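Local coordinates for Rv3651-like N-terminal domain-containing protein (Mycobacterium tuberculosis, PDB 4Q6U), which is of uncharacterised function but probably acts as a sensor, combining a GAF-like N-terminal domain with two PAS-like domains, at residues Pro23-Arg28 / Thr39-Arg44; Pro80-Met83 / Arg87-Gly90; Pro149-Asn154 / Leu228-Leu233; Asp272-His277 / Val307-Val312. All blocks are in the same frame, centred on the assembly; numbering follows the deposited sequence.

Contact 1. Residues Pro23-Arg28 / Thr39-Arg44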
loop_
_atom_site.group_PDB
_atom_site.type_symbol
_atom_site.label_atom_id
_atom_site.label_comp_id
_atom_site.label_asym_id
_atom_site.label_seq_id
_atom_site.Cartn_x
_atom_site.Cartn_y
_atom_site.Cartn_z
ATOM N N PRO B 23 -18.010 26.998 2.335
ATOM C CA PRO B 23 -17.842 26.420 0.995
ATOM C C PRO B 23 -16.371 26.144 0.682
ATOM O O PRO B 23 -15.516 27.002 0.920
ATOM C CB PRO B 23 -18.398 27.506 0.073
ATOM C CG PRO B 23 -19.386 28.241 0.915
ATOM C CD PRO B 23 -18.839 28.216 2.314
ATOM N N ALA B 24 -16.082 24.962 0.151
ATOM C CA ALA B 24 -14.702 24.531 -0.026
ATOM C C ALA B 24 -14.474 23.887 -1.391
ATOM O O ALA B 24 -15.207 22.986 -1.795
ATOM C CB ALA B 24 -14.312 23.573 1.084
ATOM N N VAL B 25 -13.445 24.354 -2.094
ATOM C CA VAL B 25 -13.143 23.873 -3.434
ATOM C C VAL B 25 -12.645 22.421 -3.407
ATOM O O VAL B 25 -11.836 22.047 -2.560
ATOM C CB VAL B 25 -12.090 24.777 -4.120
ATOM C CG1 VAL B 25 -11.800 24.296 -5.536
ATOM C CG2 VAL B 25 -12.568 26.238 -4.121
ATOM N N VAL B 26 -13.151 21.602 -4.326
ATOM C CA VAL B 26 -12.697 20.229 -4.462
ATOM C C VAL B 26 -12.259 19.936 -5.896
ATOM O O VAL B 26 -11.578 18.940 -6.151
ATOM C CB VAL B 26 -13.790 19.221 -4.040
ATOM C CG1 VAL B 26 -14.170 19.425 -2.575
ATOM C CG2 VAL B 26 -15.001 19.367 -4.922
ATOM N N ALA B 27 -12.621 20.814 -6.831
ATOM C CA ALA B 27 -12.161 20.664 -8.214
ATOM C C ALA B 27 -11.935 21.998 -8.917
ATOM O O ALA B 27 -12.786 22.889 -8.864
ATOM C CB ALA B 27 -13.149 19.828 -9.012
ATOM N N ARG B 28 -10.775 22.135 -9.558
ATOM C CA ARG B 28 -10.566 23.201 -10.541
ATOM C C ARG B 28 -10.570 22.542 -11.909
ATOM O O ARG B 28 -9.619 21.853 -12.274
ATOM C CB ARG B 28 -9.257 23.958 -10.307
ATOM C CG ARG B 28 -9.065 25.130 -11.275
ATOM C CD ARG B 28 -8.133 26.207 -10.718
ATOM N NE ARG B 28 -6.791 25.708 -10.442
ATOM C CZ ARG B 28 -5.818 26.444 -9.910
ATOM N NH1 ARG B 28 -6.041 27.713 -9.596
ATOM N NH2 ARG B 28 -4.620 25.911 -9.691
ATOM N N THR B 39 -12.222 31.024 0.936
ATOM C CA THR B 39 -11.508 32.236 1.355
ATOM C C THR B 39 -9.999 32.027 1.350
ATOM O O THR B 39 -9.230 32.985 1.312
ATOM C CB THR B 39 -11.926 32.702 2.765
ATOM O OG1 THR B 39 -11.677 31.656 3.713
ATOM C CG2 THR B 39 -13.400 33.085 2.796
ATOM N N THR B 40 -9.585 30.767 1.414
ATOM C CA THR B 40 -8.178 30.412 1.320
ATOM C C THR B 40 -7.798 30.241 -0.146
ATOM O O THR B 40 -6.774 30.753 -0.602
ATOM C CB THR B 40 -7.867 29.118 2.105
ATOM O OG1 THR B 40 -7.931 29.383 3.512
ATOM C CG2 THR B 40 -6.480 28.594 1.760
ATOM N N PHE B 41 -8.645 29.528 -0.881
ATOM C CA PHE B 41 -8.413 29.273 -2.296
ATOM C C PHE B 41 -8.417 30.583 -3.080
ATOM O O PHE B 41 -7.690 30.733 -4.060
ATOM C CB PHE B 41 -9.476 28.306 -2.851
ATOM C CG PHE B 41 -9.141 27.748 -4.209
ATOM C CD1 PHE B 41 -8.354 26.611 -4.332
ATOM C CD2 PHE B 41 -9.607 28.360 -5.361
ATOM C CE1 PHE B 41 -8.035 26.100 -5.580
ATOM C CE2 PHE B 41 -9.295 27.853 -6.612
ATOM C CZ PHE B 41 -8.508 26.720 -6.721
ATOM N N LEU B 42 -9.227 31.536 -2.632
ATOM C CA LEU B 42 -9.336 32.819 -3.319
ATOM C C LEU B 42 -8.914 33.990 -2.426
ATOM O O LEU B 42 -9.440 35.099 -2.560
ATOM C CB LEU B 42 -10.766 33.028 -3.827
ATOM C CG LEU B 42 -11.269 32.004 -4.851
ATOM C CD1 LEU B 42 -12.710 32.278 -5.232
ATOM C CD2 LEU B 42 -10.390 31.984 -6.090
ATOM N N ARG B 43 -7.966 33.730 -1.524
ATOM C CA ARG B 43 -7.445 34.749 -0.608
ATOM C C ARG B 43 -7.003 35.982 -1.369
ATOM O O ARG B 43 -7.393 37.103 -1.043
ATOM C CB ARG B 43 -6.273 34.201 0.211
ATOM N N ARG B 44 -6.191 35.762 -2.394
ATOM C CA ARG B 44 -5.737 36.847 -3.248
ATOM C C ARG B 44 -6.637 36.976 -4.471
ATOM O O ARG B 44 -6.177 36.858 -5.606
ATOM C CB ARG B 44 -4.283 36.627 -3.677
#
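Val-25 and Arg-28 lie three positions apart on one strand, where regular alternation would send them to opposite faces, yet both turn toward the single ring of Phe-41. The classic beta bulge between them, at Val-26 and Ala-27 opposite Leu-15, inserts the extra residue that brings the two onto one side. All the close contacts run through these three side chains, with no hydrogen bond across. Phe-41 has CG anti to its backbone N (chi1 -167°), which sends the ring out from the end of its short helix across Val-25 at about a right angle. The two methyls of Val-25 divide one face of the ring. CG1 stands 4.1 Å above the plane of the Phe-41 ring, over its centre, while CG2 sits nearer the root, 3.7 Å from Phe-41 CG and 3.9 Å from Phe-41 CB. CG2 makes a CH-pi contact, 26° off the ring normal. At the far end of the ring, Phe-41 CZ lies over one face of the Arg-28 guanidinium, 3.9 Å from NH1 and 4.0 Å from CD of Arg-28. The bend in the arginine chain at chi3 brings CD and the head together there. The guanidinium and ring planes stand 65° apart, so this is no flat stack. Val-25 is buried and Arg-28 exposed, and the ring spans the distance between them. Strand 24-28 runs between strands 14-17 and 31-37 in the antiparallel sheet of the GAF-like domain; Phe-41 also packs on Val-36, and Leu-42 reaches Leu-48 and Val-51 of helix 48-61.

Contact 2. Residues Pro80-Met83 / Arg87-Gly90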
loop_
_atom_site.group_PDB
_atom_site.type_symbol
_atom_site.label_atom_id
_atom_site.label_comp_id
_atom_site.label_asym_id
_atom_site.label_seq_id
_atom_site.Cartn_x
_atom_site.Cartn_y
_atom_site.Cartn_z
ATOM N N PRO B 80 -26.058 24.652 -9.382
ATOM C CA PRO B 80 -26.270 23.813 -8.203
ATOM C C PRO B 80 -25.994 22.344 -8.512
ATOM O O PRO B 80 -26.225 21.901 -9.637
ATOM C CB PRO B 80 -27.758 24.037 -7.884
ATOM C CG PRO B 80 -28.359 24.360 -9.189
ATOM C CD PRO B 80 -27.326 25.231 -9.864
ATOM N N VAL B 81 -25.483 21.611 -7.531
ATOM C CA VAL B 81 -25.401 20.168 -7.641
ATOM C C VAL B 81 -26.359 19.590 -6.611
ATOM O O VAL B 81 -26.074 19.595 -5.410
ATOM C CB VAL B 81 -23.987 19.632 -7.401
ATOM C CG1 VAL B 81 -23.917 18.162 -7.790
ATOM C CG2 VAL B 81 -22.973 20.434 -8.205
ATOM N N ILE B 82 -27.503 19.112 -7.084
ATOM C CA ILE B 82 -28.581 18.745 -6.183
ATOM C C ILE B 82 -28.889 17.263 -6.275
ATOM O O ILE B 82 -29.170 16.744 -7.355
ATOM C CB ILE B 82 -29.842 19.565 -6.480
ATOM C CG1 ILE B 82 -29.500 21.057 -6.435
ATOM C CG2 ILE B 82 -30.939 19.223 -5.484
ATOM C CD1 ILE B 82 -30.663 21.983 -6.775
HETATM N N MSE B 83 -28.793 16.595 -5.130
HETATM C CA MSE B 83 -29.065 15.167 -5.000
HETATM C C MSE B 83 -30.544 14.930 -5.239
HETATM O O MSE B 83 -31.347 15.834 -5.040
HETATM C CB MSE B 83 -28.652 14.679 -3.613
HETATM C CG MSE B 83 -28.839 13.187 -3.375
HETATM SE SE MSE B 83 -27.959 12.183 -4.781
HETATM C CE MSE B 83 -28.585 10.366 -4.292
ATOM N N ARG B 87 -31.417 17.644 -1.782
ATOM C CA ARG B 87 -30.316 18.213 -1.007
ATOM C C ARG B 87 -29.187 18.733 -1.879
ATOM O O ARG B 87 -28.724 18.060 -2.797
ATOM C CB ARG B 87 -29.750 17.173 -0.031
ATOM C CG ARG B 87 -30.737 16.741 1.044
ATOM C CD ARG B 87 -30.972 17.860 2.046
ATOM N NE ARG B 87 -29.710 18.368 2.577
ATOM C CZ ARG B 87 -29.034 17.803 3.573
ATOM N NH1 ARG B 87 -29.498 16.701 4.159
ATOM N NH2 ARG B 87 -27.891 18.342 3.983
HETATM N N MSE B 88 -28.735 19.938 -1.568
HETATM C CA MSE B 88 -27.636 20.553 -2.296
HETATM C C MSE B 88 -26.307 20.007 -1.805
HETATM O O MSE B 88 -25.962 20.185 -0.641
HETATM C CB MSE B 88 -27.685 22.066 -2.120
HETATM C CG MSE B 88 -26.596 22.798 -2.849
HETATM SE SE MSE B 88 -27.251 23.722 -4.418
HETATM C CE MSE B 88 -28.934 24.396 -3.703
ATOM N N HIS B 89 -25.572 19.323 -2.680
ATOM C CA HIS B 89 -24.276 18.771 -2.308
ATOM C C HIS B 89 -23.142 19.736 -2.611
ATOM O O HIS B 89 -22.075 19.688 -1.987
ATOM C CB HIS B 89 -24.018 17.452 -3.037
ATOM C CG HIS B 89 -24.747 16.289 -2.449
ATOM N ND1 HIS B 89 -24.287 14.991 -2.551
ATOM C CD2 HIS B 89 -25.902 16.220 -1.745
ATOM C CE1 HIS B 89 -25.127 14.178 -1.941
ATOM N NE2 HIS B 89 -26.118 14.898 -1.441
ATOM N N GLY B 90 -23.362 20.587 -3.597
ATOM C CA GLY B 90 -22.335 21.529 -3.990
ATOM C C GLY B 90 -22.812 22.519 -5.029
ATOM O O GLY B 90 -23.972 22.494 -5.452
#
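Met-83, a selenomethionine here, and His-89 lie side by side and point the same way beside the turn of a beta hairpin. Met-83 CB is wedged in closest, 3.3 Å from His-89 NE2 and 3.5 Å from the carbonyl oxygen of Arg-87. CG follows at 3.8 Å from His-89 NE2, and the bend at chi2 (53°) then carries the selenium along the imidazole: Met-83 SE stands 5.0 Å from the His-89 ring centroid, an oblique Met-aromatic contact 35° off the ring normal. The terminal CE leads away from strand 88-90, and the side chain also packs on Pro-110, Lys-112 and Arg-210. The backbones beneath are joined by hydrogen bonds from Val-81 N to Gly-90 O, at 2.7 Å, and from Met-83 N to Arg-87 O. Between these, His-89 and Gly-90 both face Val-81 in a classic beta bulge. The oxygen of Val-81 therefore takes two donors, His-89 N at 2.8 Å, nearly in line with the C=O bond, and Gly-90 N more weakly at 3.4 Å. In the non-hydrogen-bonded pair Ile-82 and Met-88, the selenium of Met-88 turns back over the first strand, against Ile-82 CG1 and 3.5 Å from Pro-80 CB. The bulge brings His-89 to the side of the hairpin where strand 206-215 lies, and its ND1 is hydrogen-bonded to the oxygen of Ala-211 while NE2 meets Arg-210 NH1. With a carbonyl at one nitrogen and an arginine donor at the other, the ring is probably neutral and protonated on ND1.

Contact 3. Residues Pro149-Asn154 / Leu228-Leu233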
loop_
_atom_site.group_PDB
_atom_site.type_symbol
_atom_site.label_atom_id
_atom_site.label_comp_id
_atom_site.label_asym_id
_atom_site.label_seq_id
_atom_site.Cartn_x
_atom_site.Cartn_y
_atom_site.Cartn_z
ATOM N N PRO B 149 -15.182 -0.738 -6.543
ATOM C CA PRO B 149 -14.826 -1.773 -7.511
ATOM C C PRO B 149 -14.736 -3.134 -6.837
ATOM O O PRO B 149 -14.565 -3.195 -5.618
ATOM C CB PRO B 149 -13.449 -1.329 -8.013
ATOM C CG PRO B 149 -13.411 0.129 -7.753
ATOM C CD PRO B 149 -14.191 0.353 -6.502
ATOM N N ALA B 150 -14.883 -4.202 -7.612
ATOM C CA ALA B 150 -14.547 -5.529 -7.120
ATOM C C ALA B 150 -13.045 -5.697 -7.296
ATOM O O ALA B 150 -12.488 -5.189 -8.268
ATOM C CB ALA B 150 -15.308 -6.606 -7.865
ATOM N N ARG B 151 -12.410 -6.362 -6.331
ATOM C CA ARG B 151 -10.996 -6.772 -6.410
ATOM C C ARG B 151 -10.007 -5.602 -6.340
ATOM O O ARG B 151 -9.170 -5.556 -5.432
ATOM C CB ARG B 151 -10.766 -7.604 -7.690
ATOM C CG ARG B 151 -9.306 -7.877 -8.077
ATOM C CD ARG B 151 -8.578 -8.812 -7.111
ATOM N NE ARG B 151 -9.226 -10.112 -6.915
ATOM C CZ ARG B 151 -8.951 -11.209 -7.616
ATOM N NH1 ARG B 151 -8.053 -11.175 -8.587
ATOM N NH2 ARG B 151 -9.585 -12.347 -7.348
ATOM N N GLU B 152 -10.099 -4.656 -7.277
ATOM C CA GLU B 152 -9.149 -3.537 -7.329
ATOM C C GLU B 152 -9.271 -2.589 -6.133
ATOM O O GLU B 152 -10.371 -2.245 -5.712
ATOM C CB GLU B 152 -9.337 -2.740 -8.624
ATOM C CG GLU B 152 -9.459 -3.604 -9.865
ATOM C CD GLU B 152 -8.157 -4.278 -10.236
ATOM O OE1 GLU B 152 -7.088 -3.658 -10.043
ATOM O OE2 GLU B 152 -8.201 -5.430 -10.717
ATOM N N LEU B 153 -8.131 -2.133 -5.628
ATOM C CA LEU B 153 -8.074 -1.262 -4.458
ATOM C C LEU B 153 -7.647 0.155 -4.843
ATOM O O LEU B 153 -6.889 0.344 -5.786
ATOM C CB LEU B 153 -7.090 -1.829 -3.423
ATOM C CG LEU B 153 -7.338 -3.285 -3.009
ATOM C CD1 LEU B 153 -6.292 -3.699 -1.972
ATOM C CD2 LEU B 153 -8.724 -3.460 -2.464
ATOM N N ASN B 154 -8.105 1.142 -4.088
ATOM C CA ASN B 154 -7.764 2.528 -4.392
ATOM C C ASN B 154 -7.273 3.268 -3.164
ATOM O O ASN B 154 -7.468 2.784 -2.047
ATOM C CB ASN B 154 -8.983 3.240 -4.992
ATOM C CG ASN B 154 -8.999 3.172 -6.497
ATOM O OD1 ASN B 154 -8.144 3.759 -7.161
ATOM N ND2 ASN B 154 -9.969 2.456 -7.047
ATOM N N LEU B 228 2.761 -5.402 -2.626
ATOM C CA LEU B 228 3.043 -6.814 -2.367
ATOM C C LEU B 228 1.847 -7.481 -1.671
ATOM O O LEU B 228 1.466 -8.604 -2.011
ATOM C CB LEU B 228 4.319 -6.930 -1.520
ATOM C CG LEU B 228 4.814 -8.290 -1.006
ATOM C CD1 LEU B 228 5.039 -9.268 -2.148
ATOM C CD2 LEU B 228 6.118 -8.057 -0.258
ATOM N N ALA B 229 1.244 -6.786 -0.712
ATOM C CA ALA B 229 0.115 -7.369 0.016
ATOM C C ALA B 229 -1.043 -7.702 -0.930
ATOM O O ALA B 229 -1.690 -8.751 -0.814
ATOM C CB ALA B 229 -0.350 -6.434 1.120
ATOM N N GLN B 230 -1.305 -6.810 -1.879
ATOM C CA GLN B 230 -2.383 -7.056 -2.834
ATOM C C GLN B 230 -2.052 -8.260 -3.722
ATOM O O GLN B 230 -2.935 -9.039 -4.051
ATOM C CB GLN B 230 -2.668 -5.806 -3.684
ATOM C CG GLN B 230 -3.643 -6.019 -4.869
ATOM C CD GLN B 230 -5.103 -6.265 -4.456
ATOM O OE1 GLN B 230 -5.392 -6.672 -3.328
ATOM N NE2 GLN B 230 -6.030 -6.018 -5.387
ATOM N N ARG B 231 -0.783 -8.437 -4.081
ATOM C CA ARG B 231 -0.416 -9.583 -4.900
ATOM C C ARG B 231 -0.594 -10.892 -4.110
ATOM O O ARG B 231 -1.039 -11.901 -4.648
ATOM C CB ARG B 231 1.017 -9.428 -5.406
ATOM C CG ARG B 231 1.164 -8.315 -6.445
ATOM C CD ARG B 231 2.622 -8.045 -6.808
ATOM N NE ARG B 231 2.730 -7.102 -7.921
ATOM C CZ ARG B 231 2.606 -7.441 -9.203
ATOM N NH1 ARG B 231 2.375 -8.703 -9.544
ATOM N NH2 ARG B 231 2.713 -6.518 -10.147
ATOM N N ILE B 232 -0.265 -10.849 -2.828
ATOM C CA ILE B 232 -0.476 -11.987 -1.941
ATOM C C ILE B 232 -1.992 -12.262 -1.796
ATOM O O ILE B 232 -2.445 -13.395 -1.915
ATOM C CB ILE B 232 0.192 -11.725 -0.566
ATOM C CG1 ILE B 232 1.732 -11.638 -0.738
ATOM C CG2 ILE B 232 -0.145 -12.826 0.430
ATOM C CD1 ILE B 232 2.447 -11.202 0.510
ATOM N N LEU B 233 -2.770 -11.210 -1.585
ATOM C CA LEU B 233 -4.213 -11.371 -1.406
ATOM C C LEU B 233 -4.856 -12.004 -2.640
ATOM O O LEU B 233 -5.696 -12.912 -2.535
ATOM C CB LEU B 233 -4.846 -10.005 -1.100
ATOM C CG LEU B 233 -5.888 -9.910 0.001
ATOM C CD1 LEU B 233 -5.327 -10.467 1.302
ATOM C CD2 LEU B 233 -6.286 -8.458 0.173
HETATM O O HOH W 1 -8.175 -7.434 -3.500
#
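Gln-230 reaches from its helix to the loop at Arg-151 and Leu-153, and nearly all the close fit is made by its terminal amide. The chain leaves its helix trans to the backbone nitrogen (chi1 171°), then folds at chi2 to bring the amide to the loop. NE2 donates to the oxygen of Arg-151 at 3.2 Å; the acceptor lies close to the amide plane, but the donor stands 45° out of the carbonyl plane, well off a lone pair. A water adds a second link, donating to Arg-151 O and to Gln-230 OE1, each at 2.9 Å. Leu-153 comes from the opposite direction and sets CD1 3.4 Å from Gln-230 OE1. The loose side belongs to the exposed Glu-152, whose side chain turns away from the helix, and to Arg-151, whose CD merely passes Gln-230 NE2 at 4.2 Å while its NE is hydrogen-bonded to Leu-257 O and NH2 forms a salt bridge with Asp-258. The contact lies where the middle and C-terminal PAS-like domains meet: the loop, which precedes helix 157-165, runs along strand 253-256 through Lys-255 and Trp-256, while Ile-232 and Leu-233 of helix 228-235 pack on Leu-233 of the second subunit.

Contact 4. Residues Asp272-His277 / Val307-Val312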
loop_
_atom_site.group_PDB
_atom_site.type_symbol
_atom_site.label_atom_id
_atom_site.label_comp_id
_atom_site.label_asym_id
_atom_site.label_seq_id
_atom_site.Cartn_x
_atom_site.Cartn_y
_atom_site.Cartn_z
ATOM N N ASP B 272 -33.750 -4.411 0.606
ATOM C CA ASP B 272 -35.101 -4.941 0.808
ATOM C C ASP B 272 -35.080 -6.333 1.380
ATOM O O ASP B 272 -34.375 -7.197 0.882
ATOM C CB ASP B 272 -35.868 -4.943 -0.513
ATOM C CG ASP B 272 -37.376 -5.083 -0.330
ATOM O OD1 ASP B 272 -37.893 -4.844 0.782
ATOM O OD2 ASP B 272 -38.051 -5.418 -1.323
ATOM N N GLY B 273 -35.886 -6.540 2.416
ATOM C CA GLY B 273 -36.081 -7.849 2.999
ATOM C C GLY B 273 -35.031 -8.253 4.006
ATOM O O GLY B 273 -34.133 -7.478 4.335
ATOM N N PRO B 274 -35.146 -9.480 4.513
ATOM C CA PRO B 274 -34.179 -10.024 5.471
ATOM C C PRO B 274 -32.802 -10.150 4.830
ATOM O O PRO B 274 -32.726 -10.489 3.649
ATOM C CB PRO B 274 -34.769 -11.394 5.825
ATOM C CG PRO B 274 -35.655 -11.742 4.665
ATOM C CD PRO B 274 -36.218 -10.437 4.185
ATOM N N ARG B 275 -31.738 -9.840 5.566
ATOM C CA ARG B 275 -30.390 -9.990 5.031
ATOM C C ARG B 275 -29.938 -11.429 5.231
ATOM O O ARG B 275 -29.109 -11.962 4.494
ATOM C CB ARG B 275 -29.406 -9.052 5.718
ATOM C CG ARG B 275 -29.698 -7.575 5.619
ATOM C CD ARG B 275 -28.653 -6.847 6.438
ATOM N NE ARG B 275 -28.976 -5.449 6.690
ATOM C CZ ARG B 275 -28.573 -4.446 5.923
ATOM N NH1 ARG B 275 -27.844 -4.690 4.844
ATOM N NH2 ARG B 275 -28.905 -3.201 6.232
ATOM N N LEU B 276 -30.472 -12.035 6.276
ATOM C CA LEU B 276 -30.213 -13.432 6.572
ATOM C C LEU B 276 -31.464 -14.052 7.152
ATOM O O LEU B 276 -32.408 -13.346 7.521
ATOM C CB LEU B 276 -29.036 -13.586 7.541
ATOM C CG LEU B 276 -28.761 -12.553 8.641
ATOM C CD1 LEU B 276 -29.997 -12.251 9.481
ATOM C CD2 LEU B 276 -27.613 -13.031 9.533
ATOM N N HIS B 277 -31.476 -15.375 7.224
ATOM C CA HIS B 277 -32.563 -16.064 7.892
ATOM C C HIS B 277 -32.595 -15.626 9.350
ATOM O O HIS B 277 -31.557 -15.591 10.009
ATOM C CB HIS B 277 -32.391 -17.577 7.779
ATOM C CG HIS B 277 -33.661 -18.341 7.959
ATOM N ND1 HIS B 277 -34.256 -18.517 9.190
ATOM C CD2 HIS B 277 -34.451 -18.982 7.064
ATOM C CE1 HIS B 277 -35.358 -19.233 9.046
ATOM N NE2 HIS B 277 -35.498 -19.527 7.765
ATOM N N VAL B 307 -35.651 -18.912 -4.867
ATOM C CA VAL B 307 -36.242 -19.378 -3.619
ATOM C C VAL B 307 -35.974 -18.375 -2.504
ATOM O O VAL B 307 -35.188 -17.439 -2.674
ATOM C CB VAL B 307 -35.704 -20.762 -3.215
ATOM C CG1 VAL B 307 -36.187 -21.827 -4.201
ATOM C CG2 VAL B 307 -34.180 -20.743 -3.117
ATOM N N ASP B 308 -36.639 -18.561 -1.369
ATOM C CA ASP B 308 -36.493 -17.638 -0.253
ATOM C C ASP B 308 -35.084 -17.702 0.339
ATOM O O ASP B 308 -34.440 -16.675 0.571
ATOM C CB ASP B 308 -37.538 -17.937 0.829
ATOM C CG ASP B 308 -38.929 -17.448 0.453
ATOM O OD1 ASP B 308 -39.029 -16.552 -0.408
ATOM O OD2 ASP B 308 -39.919 -17.957 1.024
ATOM N N TRP B 309 -34.598 -18.917 0.563
ATOM C CA TRP B 309 -33.342 -19.090 1.272
ATOM C C TRP B 309 -32.385 -20.033 0.556
ATOM O O TRP B 309 -32.798 -21.029 -0.039
ATOM C CB TRP B 309 -33.614 -19.587 2.695
ATOM C CG TRP B 309 -34.460 -18.632 3.483
ATOM C CD1 TRP B 309 -35.744 -18.828 3.914
ATOM C CD2 TRP B 309 -34.091 -17.314 3.909
ATOM N NE1 TRP B 309 -36.187 -17.720 4.595
ATOM C CE2 TRP B 309 -35.195 -16.775 4.603
ATOM C CE3 TRP B 309 -32.935 -16.541 3.775
ATOM C CZ2 TRP B 309 -35.175 -15.500 5.162
ATOM C CZ3 TRP B 309 -32.915 -15.274 4.331
ATOM C CH2 TRP B 309 -34.027 -14.766 5.012
ATOM N N VAL B 310 -31.101 -19.694 0.622
ATOM C CA VAL B 310 -30.041 -20.496 0.030
ATOM C C VAL B 310 -28.928 -20.684 1.055
ATOM O O VAL B 310 -28.399 -19.705 1.572
ATOM C CB VAL B 310 -29.479 -19.827 -1.252
ATOM C CG1 VAL B 310 -28.186 -20.483 -1.682
ATOM C CG2 VAL B 310 -30.514 -19.892 -2.371
ATOM N N PRO B 311 -28.593 -21.944 1.375
ATOM C CA PRO B 311 -27.492 -22.207 2.311
ATOM C C PRO B 311 -26.141 -21.851 1.707
ATOM O O PRO B 311 -25.839 -22.265 0.596
ATOM C CB PRO B 311 -27.599 -23.718 2.575
ATOM C CG PRO B 311 -28.361 -24.261 1.407
ATOM C CD PRO B 311 -29.313 -23.174 0.999
ATOM N N VAL B 312 -25.352 -21.069 2.430
ATOM C CA VAL B 312 -24.040 -20.637 1.948
ATOM C C VAL B 312 -23.030 -20.857 3.049
ATOM O O VAL B 312 -23.275 -20.475 4.195
ATOM C CB VAL B 312 -24.007 -19.147 1.543
ATOM C CG1 VAL B 312 -22.552 -18.688 1.244
ATOM C CG2 VAL B 312 -24.943 -18.871 0.360
#
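His-277 overlaps the indole of Trp-309 along much of one face. Its CB stands over the six-membered ring, 4.0 Å from the centroid and 4° off the normal, a CH-pi contact. Its imidazole presents an edge to the five-membered ring, with planes 52° apart and centroids separated by 4.3 Å; His-277 CD2 approaches to 3.3 Å from Trp-309 NE1. A chi1 of -158° turns the imidazole away from its own backbone nitrogen and over the tryptophan, while its ND1 is hydrogen-bonded to Asp-279 N. The far end of the indole is met by the loop itself: Trp-309 CH2 lies 3.3 Å from the oxygen of Leu-276 and 3.5 Å from CG of Pro-274, and Trp-309 CZ3 comes to 3.2 Å from His-277 N. No hydrogen bond crosses between the two segments; they meet through ring and van der Waals contacts. Trp-309 opens strand 309-320, part of the antiparallel sheet in 2-1-5-4-3 order of the C-terminal PAS-like domain; the loop connects strands 253-256 and 296-303, Trp-309 also touches Pro-303, and His-277 is bonded through its backbone to Arg-301 in strand 296-303, outermost of this sheet within the chain.

Contacts 1 and 2 both reach one sheet of the N-terminal domain, contact 1 joining a strand to a short helix. A classic bulge shapes both, but contact 2 is mainly backbone pairing within a hairpin, whereas contact 1 has no hydrogen bond across. Contact 4, on the opposite side of the chain's centre from contact 1, also depends on one aromatic side chain, there a tryptophan against a histidine, where contact 1 sets a phenylalanine against a valine and an arginine. Contact 3 alone crosses between two domains, the middle and the C-terminal; it is the surface contact, small, with an amide hydrogen bond, a bridging water and one leucine. Contacts 1, 2 and 4 are partly buried.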